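Long-range contacts in oxysterol-binding protein homolog 3 (Saccharomyces cerevisiae, PDB 4IC4), which carries lipids, sterols among them, in a hydrophobic pocket and moves them between membranes through the cytosol in phosphoinositide-coupled, non-vesicular transport: residues I34-A39 / P292-G297; N66-I71 / R328-G333; G136-S141 / S380-R385; P317-R322 / S391-L396. All blocks are in the same frame, centred on the assembly; numbering follows the deposited sequence.

Interaction 1: residues I34-A39 / P292-G297; sequences IPEAAA and PKKKYG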
loop_
_atom_site.group_PDB
_atom_site.type_symbol
_atom_site.label_atom_id
_atom_site.label_comp_id
_atom_site.label_asym_id
_atom_site.label_seq_id
_atom_site.Cartn_x
_atom_site.Cartn_y
_atom_site.Cartn_z
ATOM N N ILE A 34 12.675 11.669 7.005
ATOM C CA ILE A 34 13.688 10.706 6.588
ATOM C C ILE A 34 14.859 11.462 5.991
ATOM O O ILE A 34 14.727 12.626 5.597
ATOM C CB ILE A 34 13.191 9.734 5.490
ATOM C CG1 ILE A 34 12.604 10.527 4.316
ATOM C CG2 ILE A 34 12.218 8.735 6.076
ATOM C CD1 ILE A 34 12.488 9.719 3.040
ATOM N N PRO A 35 16.027 10.813 5.921
ATOM C CA PRO A 35 17.198 11.478 5.344
ATOM C C PRO A 35 16.934 11.734 3.863
ATOM O O PRO A 35 16.170 11.007 3.226
ATOM C CB PRO A 35 18.312 10.458 5.558
ATOM C CG PRO A 35 17.885 9.746 6.809
ATOM C CD PRO A 35 16.407 9.548 6.574
ATOM N N GLU A 36 17.554 12.767 3.306
ATOM C CA GLU A 36 17.361 13.062 1.897
ATOM C C GLU A 36 17.894 11.904 1.061
ATOM O O GLU A 36 18.794 11.182 1.498
ATOM C CB GLU A 36 18.085 14.358 1.521
ATOM C CG GLU A 36 17.458 15.604 2.122
ATOM C CD GLU A 36 18.286 16.849 1.870
ATOM O OE1 GLU A 36 18.649 17.099 0.702
ATOM O OE2 GLU A 36 18.571 17.579 2.842
ATOM N N ALA A 37 17.327 11.718 -0.128
ATOM C CA ALA A 37 17.766 10.651 -1.022
ATOM C C ALA A 37 19.265 10.831 -1.248
ATOM O O ALA A 37 19.733 11.951 -1.433
ATOM C CB ALA A 37 17.016 10.734 -2.342
ATOM N N ALA A 38 20.011 9.732 -1.228
ATOM C CA ALA A 38 21.458 9.795 -1.410
ATOM C C ALA A 38 21.927 9.591 -2.850
ATOM O O ALA A 38 23.122 9.681 -3.127
ATOM C CB ALA A 38 22.132 8.780 -0.501
ATOM N N ALA A 39 20.999 9.318 -3.763
ATOM C CA ALA A 39 21.365 9.109 -5.163
ATOM C C ALA A 39 20.313 9.646 -6.129
ATOM O O ALA A 39 19.144 9.789 -5.773
ATOM C CB ALA A 39 21.597 7.625 -5.425
ATOM N N PRO A 292 9.992 17.680 0.399
ATOM C CA PRO A 292 9.655 16.394 -0.221
ATOM C C PRO A 292 10.355 16.040 -1.528
ATOM O O PRO A 292 10.534 14.863 -1.835
ATOM C CB PRO A 292 8.139 16.474 -0.378
ATOM C CG PRO A 292 7.900 17.947 -0.564
ATOM C CD PRO A 292 8.795 18.538 0.491
ATOM N N LYS A 293 10.751 17.047 -2.297
ATOM C CA LYS A 293 11.419 16.793 -3.565
ATOM C C LYS A 293 12.732 16.055 -3.337
ATOM O O LYS A 293 13.181 15.287 -4.188
ATOM C CB LYS A 293 11.688 18.111 -4.297
ATOM C CG LYS A 293 12.304 17.930 -5.671
ATOM C CD LYS A 293 12.439 19.257 -6.402
ATOM C CE LYS A 293 12.958 19.049 -7.815
ATOM N NZ LYS A 293 13.028 20.326 -8.578
ATOM N N LYS A 294 13.331 16.280 -2.172
ATOM C CA LYS A 294 14.602 15.656 -1.835
ATOM C C LYS A 294 14.419 14.394 -1.004
ATOM O O LYS A 294 15.398 13.748 -0.631
ATOM C CB LYS A 294 15.474 16.641 -1.056
ATOM C CG LYS A 294 15.735 17.950 -1.788
ATOM C CD LYS A 294 16.573 18.889 -0.942
ATOM C CE LYS A 294 16.842 20.191 -1.674
ATOM N NZ LYS A 294 17.543 19.957 -2.967
ATOM N N LYS A 295 13.167 14.047 -0.720
ATOM C CA LYS A 295 12.871 12.875 0.092
ATOM C C LYS A 295 11.820 11.939 -0.506
ATOM O O LYS A 295 10.894 11.504 0.188
ATOM C CB LYS A 295 12.441 13.321 1.491
ATOM C CG LYS A 295 13.473 14.184 2.203
ATOM C CD LYS A 295 12.960 14.675 3.549
ATOM C CE LYS A 295 13.928 15.665 4.177
ATOM N NZ LYS A 295 14.157 16.833 3.288
ATOM N N TYR A 296 11.960 11.646 -1.797
ATOM C CA TYR A 296 11.065 10.725 -2.496
ATOM C C TYR A 296 9.593 11.131 -2.534
ATOM O O TYR A 296 8.748 10.334 -2.936
ATOM C CB TYR A 296 11.162 9.334 -1.857
ATOM C CG TYR A 296 12.565 8.778 -1.769
ATOM C CD1 TYR A 296 13.169 8.187 -2.877
ATOM C CD2 TYR A 296 13.288 8.851 -0.581
ATOM C CE1 TYR A 296 14.460 7.680 -2.809
ATOM C CE2 TYR A 296 14.590 8.348 -0.500
ATOM C CZ TYR A 296 15.164 7.764 -1.620
ATOM O OH TYR A 296 16.441 7.258 -1.559
ATOM N N GLY A 297 9.280 12.355 -2.122
ATOM C CA GLY A 297 7.892 12.788 -2.124
ATOM C C GLY A 297 7.067 12.088 -1.055
ATOM O O GLY A 297 5.840 12.061 -1.121
HETATM O O HOH W 1 18.299 14.274 -1.826
HETATM O O HOH W 2 18.457 7.601 -3.313
#
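Of the polar atoms that bridge the segments, Lys-294 O is the best held, with two hydrogen bonds and one weaker contact. Ala-37 N donates to Lys-294 O over 2.8 Å, straight at 165° and nearly along the C=O axis; water 1 donates to it more loosely and also to Ala-37 O; and Glu-36 CA lies 3.3 Å from Lys-294 O in a bent CH···O contact. The first is the one direct hydrogen bond between the segments, marking where the irregular chain 34-39 crosses the turn at 292-297. The Glu-36 side chain lies alongside that of Lys-294, pointing the same way, with OE1 resting on the methylene CD at 3.2 Å while the charges stay apart. Lys-295 slides past Ile-34 in the opposite direction, its CD 3.4 Å from Ile-34 O. The chain bends at its last torsion (chi4 58°), and NZ is hydrogen-bonded to Ser-290 O. Tyr-296 supplies the aromatic part. Ile-34 CD1 meets the ring edge in plane, 3.8 Å from CD2, and Ala-37 CB makes an off-centre CH-pi contact, 3.6 Å from Tyr-296 CZ. At the tip, OH is hydrogen-bonded at 2.7 Å to water 2, which accepts from Ala-39 N. The arrangement belongs to the OSBP-related domain: the loop after barrel strand 281-284 clasps the N-terminal chain leading into helix 44-50, which, as in relatives, is probably part of the lid over the lipid tunnel.

Interaction 2: residues N66-I71 / R328-G333; sequences NEPISI and RAYEEG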
loop_
_atom_site.group_PDB
_atom_site.type_symbol
_atom_site.label_atom_id
_atom_site.label_comp_id
_atom_site.label_asym_id
_atom_site.label_seq_id
_atom_site.Cartn_x
_atom_site.Cartn_y
_atom_site.Cartn_z
ATOM N N ASN A 66 15.084 2.221 -6.225
ATOM C CA ASN A 66 14.136 2.045 -5.129
ATOM C C ASN A 66 13.988 3.255 -4.214
ATOM O O ASN A 66 14.784 4.198 -4.254
ATOM C CB ASN A 66 14.575 0.868 -4.247
ATOM C CG ASN A 66 14.555 -0.458 -4.973
ATOM O OD1 ASN A 66 15.375 -1.337 -4.696
ATOM N ND2 ASN A 66 13.616 -0.624 -5.888
ATOM N N GLU A 67 12.935 3.207 -3.401
ATOM C CA GLU A 67 12.681 4.191 -2.358
ATOM C C GLU A 67 12.894 3.307 -1.121
ATOM O O GLU A 67 12.750 2.083 -1.206
ATOM C CB GLU A 67 11.257 4.754 -2.432
ATOM C CG GLU A 67 10.154 3.728 -2.522
ATOM C CD GLU A 67 8.781 4.367 -2.622
ATOM O OE1 GLU A 67 8.709 5.581 -2.915
ATOM O OE2 GLU A 67 7.777 3.655 -2.417
ATOM N N PRO A 68 13.238 3.901 0.029
ATOM C CA PRO A 68 13.487 3.122 1.247
ATOM C C PRO A 68 12.361 2.445 2.026
ATOM O O PRO A 68 12.273 2.593 3.243
ATOM C CB PRO A 68 14.292 4.092 2.111
ATOM C CG PRO A 68 13.698 5.408 1.757
ATOM C CD PRO A 68 13.528 5.330 0.251
ATOM N N ILE A 69 11.511 1.702 1.327
ATOM C CA ILE A 69 10.443 0.928 1.970
ATOM C C ILE A 69 10.178 -0.302 1.106
ATOM O O ILE A 69 10.571 -0.342 -0.063
ATOM C CB ILE A 69 9.094 1.707 2.135
ATOM C CG1 ILE A 69 8.555 2.145 0.774
ATOM C CG2 ILE A 69 9.267 2.873 3.099
ATOM C CD1 ILE A 69 7.115 2.629 0.844
ATOM N N SER A 70 9.540 -1.316 1.686
ATOM C CA SER A 70 9.214 -2.533 0.942
ATOM C C SER A 70 7.793 -2.416 0.400
ATOM O O SER A 70 7.048 -1.514 0.788
ATOM C CB SER A 70 9.305 -3.763 1.848
ATOM O OG SER A 70 8.207 -3.808 2.747
ATOM N N ILE A 71 7.407 -3.329 -0.486
ATOM C CA ILE A 71 6.054 -3.271 -1.037
ATOM C C ILE A 71 5.016 -3.473 0.067
ATOM O O ILE A 71 3.921 -2.916 0.003
ATOM C CB ILE A 71 5.843 -4.325 -2.143
ATOM C CG1 ILE A 71 6.786 -4.035 -3.313
ATOM C CG2 ILE A 71 4.385 -4.299 -2.621
ATOM C CD1 ILE A 71 6.666 -5.022 -4.458
ATOM N N ARG A 328 17.561 -0.456 5.106
ATOM C CA ARG A 328 18.093 0.418 6.149
ATOM C C ARG A 328 19.326 1.189 5.689
ATOM O O ARG A 328 19.418 2.399 5.895
ATOM C CB ARG A 328 18.436 -0.389 7.407
ATOM C CG ARG A 328 18.877 0.473 8.586
ATOM C CD ARG A 328 17.748 1.373 9.059
ATOM N NE ARG A 328 16.602 0.587 9.499
ATOM C CZ ARG A 328 15.393 1.084 9.740
ATOM N NH1 ARG A 328 15.156 2.380 9.582
ATOM N NH2 ARG A 328 14.416 0.284 10.138
ATOM N N ALA A 329 20.268 0.490 5.068
ATOM C CA ALA A 329 21.482 1.136 4.589
ATOM C C ALA A 329 21.136 2.201 3.551
ATOM O O ALA A 329 21.705 3.295 3.559
ATOM C CB ALA A 329 22.423 0.098 3.991
ATOM N N TYR A 330 20.190 1.880 2.671
ATOM C CA TYR A 330 19.758 2.799 1.621
ATOM C C TYR A 330 19.098 4.027 2.240
ATOM O O TYR A 330 19.341 5.157 1.815
ATOM C CB TYR A 330 18.766 2.094 0.689
ATOM C CG TYR A 330 18.414 2.872 -0.558
ATOM C CD1 TYR A 330 19.389 3.192 -1.502
ATOM C CD2 TYR A 330 17.097 3.254 -0.815
ATOM C CE1 TYR A 330 19.062 3.870 -2.675
ATOM C CE2 TYR A 330 16.758 3.933 -1.984
ATOM C CZ TYR A 330 17.745 4.235 -2.909
ATOM O OH TYR A 330 17.407 4.878 -4.078
ATOM N N GLU A 331 18.259 3.796 3.244
ATOM C CA GLU A 331 17.570 4.885 3.922
ATOM C C GLU A 331 18.588 5.846 4.521
ATOM O O GLU A 331 18.424 7.066 4.449
ATOM C CB GLU A 331 16.669 4.330 5.034
ATOM C CG GLU A 331 15.981 5.398 5.874
ATOM C CD GLU A 331 15.192 4.818 7.034
ATOM O OE1 GLU A 331 14.097 4.255 6.806
ATOM O OE2 GLU A 331 15.672 4.920 8.182
ATOM N N GLU A 332 19.651 5.292 5.094
ATOM C CA GLU A 332 20.677 6.108 5.733
ATOM C C GLU A 332 21.753 6.632 4.785
ATOM O O GLU A 332 22.763 7.178 5.226
ATOM C CB GLU A 332 21.304 5.326 6.890
ATOM C CG GLU A 332 20.249 4.723 7.805
ATOM C CD GLU A 332 20.806 4.112 9.075
ATOM O OE1 GLU A 332 21.962 3.638 9.061
ATOM O OE2 GLU A 332 20.070 4.091 10.084
ATOM N N GLY A 333 21.540 6.459 3.485
ATOM C CA GLY A 333 22.490 6.973 2.511
ATOM C C GLY A 333 23.728 6.153 2.193
ATOM O O GLY A 333 24.601 6.623 1.463
HETATM O O HOH W 3 12.117 4.796 4.900
#
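Tyr-330 leaves the last turn of helix 325-331 with CB directed at residues 66-71, and CG stands anti to the backbone N (chi1 -171°), which sends the ring out along residues 66-68. One edge then does the touching. CD2 passes 4.0 Å from Pro-68 N and 4.1 Å from Pro-68 CB, the two side chains crossing at about a right angle. CE2 comes to 3.0 Å from Asn-66 O, and at the tip OH donates to the same oxygen over 2.7 Å, from above the carbonyl plane rather than along a lone pair. Next along the helix, Glu-331 sets its CB 3.8 Å from Pro-68 CB, at the centre of an inverse gamma turn. Its extended chain carries OE1 to water 3, 2.8 Å away, which also lies 2.8 Å from Pro-68 O. OE2 forms salt bridges with Arg-328 NH1, whose hydrogen bond is weak, and with Arg-31. Asn-66 itself is tied by its amide to Lys-342 and to the backbone of Lys-118, a phosphoinositide-binding residue. A buried carbonyl is thus satisfied by a neutral phenol, while at the far end of the contact the Glu-331 carboxylate is matched by two arginines, which probably keeps it ionised.

Interaction 3: residues G136-S141 / S380-R385; sequences GFRLIS and SYWERR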
loop_
_atom_site.group_PDB
_atom_site.type_symbol
_atom_site.label_atom_id
_atom_site.label_comp_id
_atom_site.label_asym_id
_atom_site.label_seq_id
_atom_site.Cartn_x
_atom_site.Cartn_y
_atom_site.Cartn_z
ATOM N N GLY A 136 -6.161 3.689 16.576
ATOM C CA GLY A 136 -6.851 2.517 17.079
ATOM C C GLY A 136 -6.773 1.239 16.272
ATOM O O GLY A 136 -7.628 0.367 16.433
ATOM N N PHE A 137 -5.767 1.095 15.415
ATOM C CA PHE A 137 -5.685 -0.131 14.635
ATOM C C PHE A 137 -4.304 -0.753 14.608
ATOM O O PHE A 137 -3.307 -0.130 14.972
ATOM C CB PHE A 137 -6.162 0.111 13.193
ATOM C CG PHE A 137 -5.138 0.783 12.302
ATOM C CD1 PHE A 137 -4.118 0.046 11.705
ATOM C CD2 PHE A 137 -5.216 2.149 12.039
ATOM C CE1 PHE A 137 -3.190 0.657 10.856
ATOM C CE2 PHE A 137 -4.295 2.772 11.193
ATOM C CZ PHE A 137 -3.280 2.025 10.599
ATOM N N ARG A 138 -4.265 -2.009 14.193
ATOM C CA ARG A 138 -3.010 -2.719 14.047
ATOM C C ARG A 138 -3.133 -3.484 12.747
ATOM O O ARG A 138 -4.224 -3.904 12.355
ATOM C CB ARG A 138 -2.762 -3.679 15.207
ATOM C CG ARG A 138 -3.723 -4.842 15.280
ATOM C CD ARG A 138 -3.415 -5.689 16.495
ATOM N NE ARG A 138 -4.246 -6.883 16.559
ATOM C CZ ARG A 138 -4.300 -7.690 17.612
ATOM N NH1 ARG A 138 -3.572 -7.422 18.687
ATOM N NH2 ARG A 138 -5.078 -8.762 17.588
ATOM N N LEU A 139 -2.007 -3.660 12.079
ATOM C CA LEU A 139 -1.993 -4.354 10.813
ATOM C C LEU A 139 -0.830 -5.325 10.762
ATOM O O LEU A 139 0.231 -5.066 11.331
ATOM C CB LEU A 139 -1.864 -3.320 9.688
ATOM C CG LEU A 139 -1.549 -3.709 8.243
ATOM C CD1 LEU A 139 -1.923 -2.540 7.333
ATOM C CD2 LEU A 139 -0.074 -4.059 8.085
ATOM N N ILE A 140 -1.051 -6.467 10.123
ATOM C CA ILE A 140 0.017 -7.432 9.916
ATOM C C ILE A 140 -0.054 -7.828 8.441
ATOM O O ILE A 140 -1.138 -7.945 7.869
ATOM C CB ILE A 140 -0.107 -8.690 10.820
ATOM C CG1 ILE A 140 1.054 -9.646 10.521
ATOM C CG2 ILE A 140 -1.429 -9.400 10.583
ATOM C CD1 ILE A 140 2.431 -9.046 10.748
ATOM N N SER A 141 1.106 -7.990 7.817
ATOM C CA SER A 141 1.170 -8.371 6.417
ATOM C C SER A 141 2.326 -9.339 6.202
ATOM O O SER A 141 3.286 -9.363 6.978
ATOM C CB SER A 141 1.343 -7.133 5.531
ATOM O OG SER A 141 2.556 -6.448 5.795
ATOM N N SER A 380 -0.856 -17.573 16.190
ATOM C CA SER A 380 -1.155 -16.451 15.308
ATOM C C SER A 380 -0.077 -15.398 15.536
ATOM O O SER A 380 0.631 -15.435 16.543
ATOM C CB SER A 380 -2.525 -15.856 15.636
ATOM O OG SER A 380 -2.533 -15.254 16.921
ATOM N N TYR A 381 0.050 -14.457 14.607
ATOM C CA TYR A 381 1.054 -13.413 14.750
ATOM C C TYR A 381 0.926 -12.639 16.058
ATOM O O TYR A 381 1.893 -12.504 16.806
ATOM C CB TYR A 381 0.969 -12.409 13.596
ATOM C CG TYR A 381 2.082 -11.384 13.630
ATOM C CD1 TYR A 381 3.329 -11.673 13.083
ATOM C CD2 TYR A 381 1.899 -10.139 14.247
ATOM C CE1 TYR A 381 4.374 -10.751 13.141
ATOM C CE2 TYR A 381 2.938 -9.211 14.317
ATOM C CZ TYR A 381 4.174 -9.526 13.759
ATOM O OH TYR A 381 5.219 -8.630 13.809
ATOM N N TRP A 382 -0.267 -12.127 16.335
ATOM C CA TRP A 382 -0.454 -11.328 17.536
ATOM C C TRP A 382 -0.320 -12.111 18.835
ATOM O O TRP A 382 0.101 -11.551 19.846
ATOM C CB TRP A 382 -1.786 -10.576 17.458
ATOM C CG TRP A 382 -1.827 -9.644 16.278
ATOM C CD1 TRP A 382 -2.638 -9.742 15.186
ATOM C CD2 TRP A 382 -0.978 -8.511 16.047
ATOM N NE1 TRP A 382 -2.344 -8.746 14.285
ATOM C CE2 TRP A 382 -1.328 -7.975 14.787
ATOM C CE3 TRP A 382 0.048 -7.898 16.780
ATOM C CZ2 TRP A 382 -0.688 -6.852 14.241
ATOM C CZ3 TRP A 382 0.686 -6.780 16.237
ATOM C CH2 TRP A 382 0.312 -6.272 14.978
ATOM N N GLU A 383 -0.663 -13.396 18.823
ATOM C CA GLU A 383 -0.501 -14.192 20.034
ATOM C C GLU A 383 0.986 -14.462 20.275
ATOM O O GLU A 383 1.463 -14.369 21.407
ATOM C CB GLU A 383 -1.285 -15.505 19.940
ATOM C CG GLU A 383 -2.781 -15.337 20.187
ATOM C CD GLU A 383 -3.077 -14.667 21.523
ATOM O OE1 GLU A 383 -2.626 -15.186 22.566
ATOM O OE2 GLU A 383 -3.757 -13.622 21.528
ATOM N N ARG A 384 1.719 -14.788 19.211
ATOM C CA ARG A 384 3.157 -15.041 19.312
ATOM C C ARG A 384 3.884 -13.797 19.823
ATOM O O ARG A 384 4.758 -13.874 20.683
ATOM C CB ARG A 384 3.739 -15.386 17.935
ATOM C CG ARG A 384 3.465 -16.785 17.401
ATOM C CD ARG A 384 3.780 -16.794 15.900
ATOM N NE ARG A 384 3.763 -18.111 15.262
ATOM C CZ ARG A 384 4.796 -18.949 15.235
ATOM N NH1 ARG A 384 4.683 -20.118 14.618
ATOM N NH2 ARG A 384 5.937 -18.631 15.832
ATOM N N ARG A 385 3.520 -12.647 19.271
ATOM C CA ARG A 385 4.155 -11.385 19.631
ATOM C C ARG A 385 4.122 -11.106 21.132
ATOM O O ARG A 385 5.077 -10.571 21.695
ATOM C CB ARG A 385 3.475 -10.242 18.877
ATOM C CG ARG A 385 4.255 -8.936 18.854
ATOM C CD ARG A 385 3.457 -7.876 18.112
ATOM N NE ARG A 385 4.202 -6.648 17.843
ATOM C CZ ARG A 385 4.509 -5.724 18.747
ATOM N NH1 ARG A 385 4.143 -5.869 20.016
ATOM N NH2 ARG A 385 5.170 -4.636 18.370
#
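Ser-380 starts the helix as its N-cap, OG accepting from Glu-383 N at 3.3 Å. Tyr-381 follows with CG anti to the backbone N (chi1 -174°), laying its ring so that Ile-140 CD1 stands almost on the ring normal, 3.3 Å from the centroid: a close CH-pi contact over the face. Its OH is hydrogen-bonded to Glu-129. Trp-382 is the heart of the contact. Arg-138 comes at it tip to tip and spreads over one face, its guanidinium stacked at 7° to the indole with CZ 3.6 Å from the centroid of the five-membered ring, a cation-pi pair, and its CD over the six-membered ring at 3.7 Å. Tyr-381 puts its ring edge, at CD2, over the opposite face, holding the indole between guanidinium and tyrosine. Leu-139 O meets its edge, 3.5 Å from CZ2, and Ile-140 CB packs against that same CZ2 at 3.9 Å. A salt bridge from Arg-138 NE to Glu-156 probably helps hold the guanidinium flat. Arg-385 forms a salt bridge with Glu-129. The helix runs across strand 137-141 at 104°, a C-terminal helix packed on the barrel strand of an OSBP-related domain through Arg-138 and Ile-140, while Leu-139 directs its CB away.

Interaction 4: residues P317-R322 / S391-L396; sequences PPTDSR and SDISQL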
loop_
_atom_site.group_PDB
_atom_site.type_symbol
_atom_site.label_atom_id
_atom_site.label_comp_id
_atom_site.label_asym_id
_atom_site.label_seq_id
_atom_site.Cartn_x
_atom_site.Cartn_y
_atom_site.Cartn_z
ATOM N N PRO A 317 9.531 -10.083 14.807
ATOM C CA PRO A 317 10.018 -11.404 14.413
ATOM C C PRO A 317 11.222 -11.075 13.520
ATOM O O PRO A 317 11.388 -9.933 13.097
ATOM C CB PRO A 317 8.849 -11.976 13.620
ATOM C CG PRO A 317 8.272 -10.753 12.972
ATOM C CD PRO A 317 8.274 -9.756 14.112
ATOM N N PRO A 318 12.068 -12.062 13.218
ATOM C CA PRO A 318 13.244 -11.817 12.376
ATOM C C PRO A 318 12.938 -11.333 10.962
ATOM O O PRO A 318 13.821 -10.835 10.265
ATOM C CB PRO A 318 13.936 -13.179 12.344
ATOM C CG PRO A 318 13.533 -13.801 13.643
ATOM C CD PRO A 318 12.081 -13.430 13.761
ATOM N N THR A 319 11.676 -11.456 10.565
ATOM C CA THR A 319 11.235 -11.143 9.210
ATOM C C THR A 319 10.661 -9.764 8.878
ATOM O O THR A 319 10.337 -9.506 7.717
ATOM C CB THR A 319 10.173 -12.176 8.786
ATOM O OG1 THR A 319 9.097 -12.142 9.732
ATOM C CG2 THR A 319 10.759 -13.592 8.763
ATOM N N ASP A 320 10.524 -8.879 9.860
ATOM C CA ASP A 320 9.928 -7.572 9.580
ATOM C C ASP A 320 10.751 -6.716 8.618
ATOM O O ASP A 320 11.984 -6.710 8.671
ATOM C CB ASP A 320 9.711 -6.811 10.889
ATOM C CG ASP A 320 8.747 -5.644 10.736
ATOM O OD1 ASP A 320 7.517 -5.864 10.782
ATOM O OD2 ASP A 320 9.219 -4.502 10.568
ATOM N N SER A 321 10.067 -5.985 7.741
ATOM C CA SER A 321 10.749 -5.121 6.775
ATOM C C SER A 321 11.682 -4.116 7.452
ATOM O O SER A 321 12.675 -3.693 6.859
ATOM C CB SER A 321 9.733 -4.356 5.924
ATOM O OG SER A 321 8.958 -5.229 5.121
ATOM N N ARG A 322 11.365 -3.726 8.682
ATOM C CA ARG A 322 12.208 -2.769 9.400
ATOM C C ARG A 322 13.582 -3.345 9.718
ATOM O O ARG A 322 14.498 -2.604 10.074
ATOM C CB ARG A 322 11.557 -2.347 10.716
ATOM C CG ARG A 322 10.229 -1.625 10.582
ATOM C CD ARG A 322 9.711 -1.250 11.955
ATOM N NE ARG A 322 8.389 -0.631 11.915
ATOM C CZ ARG A 322 7.249 -1.297 11.762
ATOM N NH1 ARG A 322 7.254 -2.618 11.631
ATOM N NH2 ARG A 322 6.096 -0.639 11.758
ATOM N N SER A 391 10.877 -18.648 17.947
ATOM C CA SER A 391 11.952 -19.637 17.837
ATOM C C SER A 391 11.949 -20.489 16.570
ATOM O O SER A 391 12.994 -20.990 16.156
ATOM C CB SER A 391 11.944 -20.555 19.063
ATOM O OG SER A 391 12.211 -19.817 20.241
ATOM N N ASP A 392 10.781 -20.652 15.958
ATOM C CA ASP A 392 10.653 -21.457 14.748
ATOM C C ASP A 392 10.697 -20.619 13.473
ATOM O O ASP A 392 10.463 -21.127 12.375
ATOM C CB ASP A 392 9.350 -22.259 14.800
ATOM C CG ASP A 392 8.121 -21.374 14.907
ATOM O OD1 ASP A 392 8.170 -20.368 15.647
ATOM O OD2 ASP A 392 7.102 -21.691 14.260
ATOM N N ILE A 393 10.991 -19.334 13.626
ATOM C CA ILE A 393 11.073 -18.421 12.492
ATOM C C ILE A 393 12.531 -18.284 12.069
ATOM O O ILE A 393 13.372 -17.825 12.845
ATOM C CB ILE A 393 10.528 -17.028 12.865
ATOM C CG1 ILE A 393 9.093 -17.149 13.388
ATOM C CG2 ILE A 393 10.605 -16.099 11.661
ATOM C CD1 ILE A 393 8.108 -17.766 12.412
ATOM N N SER A 394 12.830 -18.684 10.838
ATOM C CA SER A 394 14.196 -18.610 10.335
ATOM C C SER A 394 14.604 -17.201 9.936
ATOM O O SER A 394 13.760 -16.328 9.726
ATOM C CB SER A 394 14.357 -19.529 9.127
ATOM O OG SER A 394 13.567 -19.070 8.043
ATOM N N GLN A 395 15.909 -16.991 9.843
ATOM C CA GLN A 395 16.462 -15.707 9.439
ATOM C C GLN A 395 16.570 -15.715 7.915
ATOM O O GLN A 395 17.258 -16.559 7.339
ATOM C CB GLN A 395 17.848 -15.509 10.057
ATOM C CG GLN A 395 17.840 -15.450 11.575
ATOM C CD GLN A 395 17.310 -14.136 12.110
ATOM O OE1 GLN A 395 16.958 -14.033 13.285
ATOM N NE2 GLN A 395 17.260 -13.119 11.256
ATOM N N LEU A 396 15.888 -14.783 7.260
ATOM C CA LEU A 396 15.925 -14.713 5.803
ATOM C C LEU A 396 17.244 -14.111 5.319
ATOM O O LEU A 396 17.625 -14.279 4.161
ATOM C CB LEU A 396 14.743 -13.887 5.291
ATOM C CG LEU A 396 13.355 -14.414 5.678
ATOM C CD1 LEU A 396 12.286 -13.430 5.227
ATOM C CD2 LEU A 396 13.128 -15.785 5.046
HETATM O O HOH W 4 15.319 -12.274 8.420
#
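Pro-318, Ile-393 and Thr-319 carry this contact between a turn and the C-terminal tail. Pro-318 is touched at two places on its ring. At one, CD lies 3.7 Å from Ile-393 CG2, a branch that stands anti to its own backbone N and so reaches across at about a right angle. At the other, CB meets the flat amide of Gln-395, with OE1 at 3.3 Å; that side chain bends at chi2 (-75°), and the bend brings its end back over the proline. Thr-319 sends only its methyl into the tail: CG2 sits between Ile-393 CG2, at 3.8 Å, and Leu-396 CD1, at 3.9 Å. Its hydroxyl does other work, bonded to the hydroxyl of Thr-127 on the barrel. No direct hydrogen bond joins the two segments. Water 4 does that job instead, donating to Pro-318 O and accepting from Leu-396 N, both at 2.8 Å. Behind the contact, Asp-320 OD2 takes the backbone N of Arg-322 in an Asx turn and a salt bridge from NH1 of the same residue. Leu-396 lies about 6 Å, side chain to side chain, from Gln-349, a phosphoinositide-binding residue, and its carbonyl accepts from Arg-352. The arrangement is a type I beta turn, Pro-317 to Asp-320, docked on the barrel of the OSBP-related domain, with the C-terminal tail of the chain laid across it.

From the N terminus, 34-39 waits more than 250 residues for 292-297, and 66-71 opens inside that loop but closes beyond it, at 328-333; strand 137-141 likewise finds 380-385 only near the end. Interactions 1, 2 and 3 therefore all cross one another, their loops spanning most of the barrel. Interaction 4 opens after interaction 1 has closed and crosses interactions 2 and 3. In space, interactions 1 and 2 touch, Tyr-296 packing on Pro-68 and Tyr-330. Ser-70 and Ser-321 probably share a hydrogen bond joining interaction 2 to 4, and the salt bridge of Arg-384 with Asp-392 joins 3 to 4. Together they tie N-terminal chain, barrel and C-terminal helices.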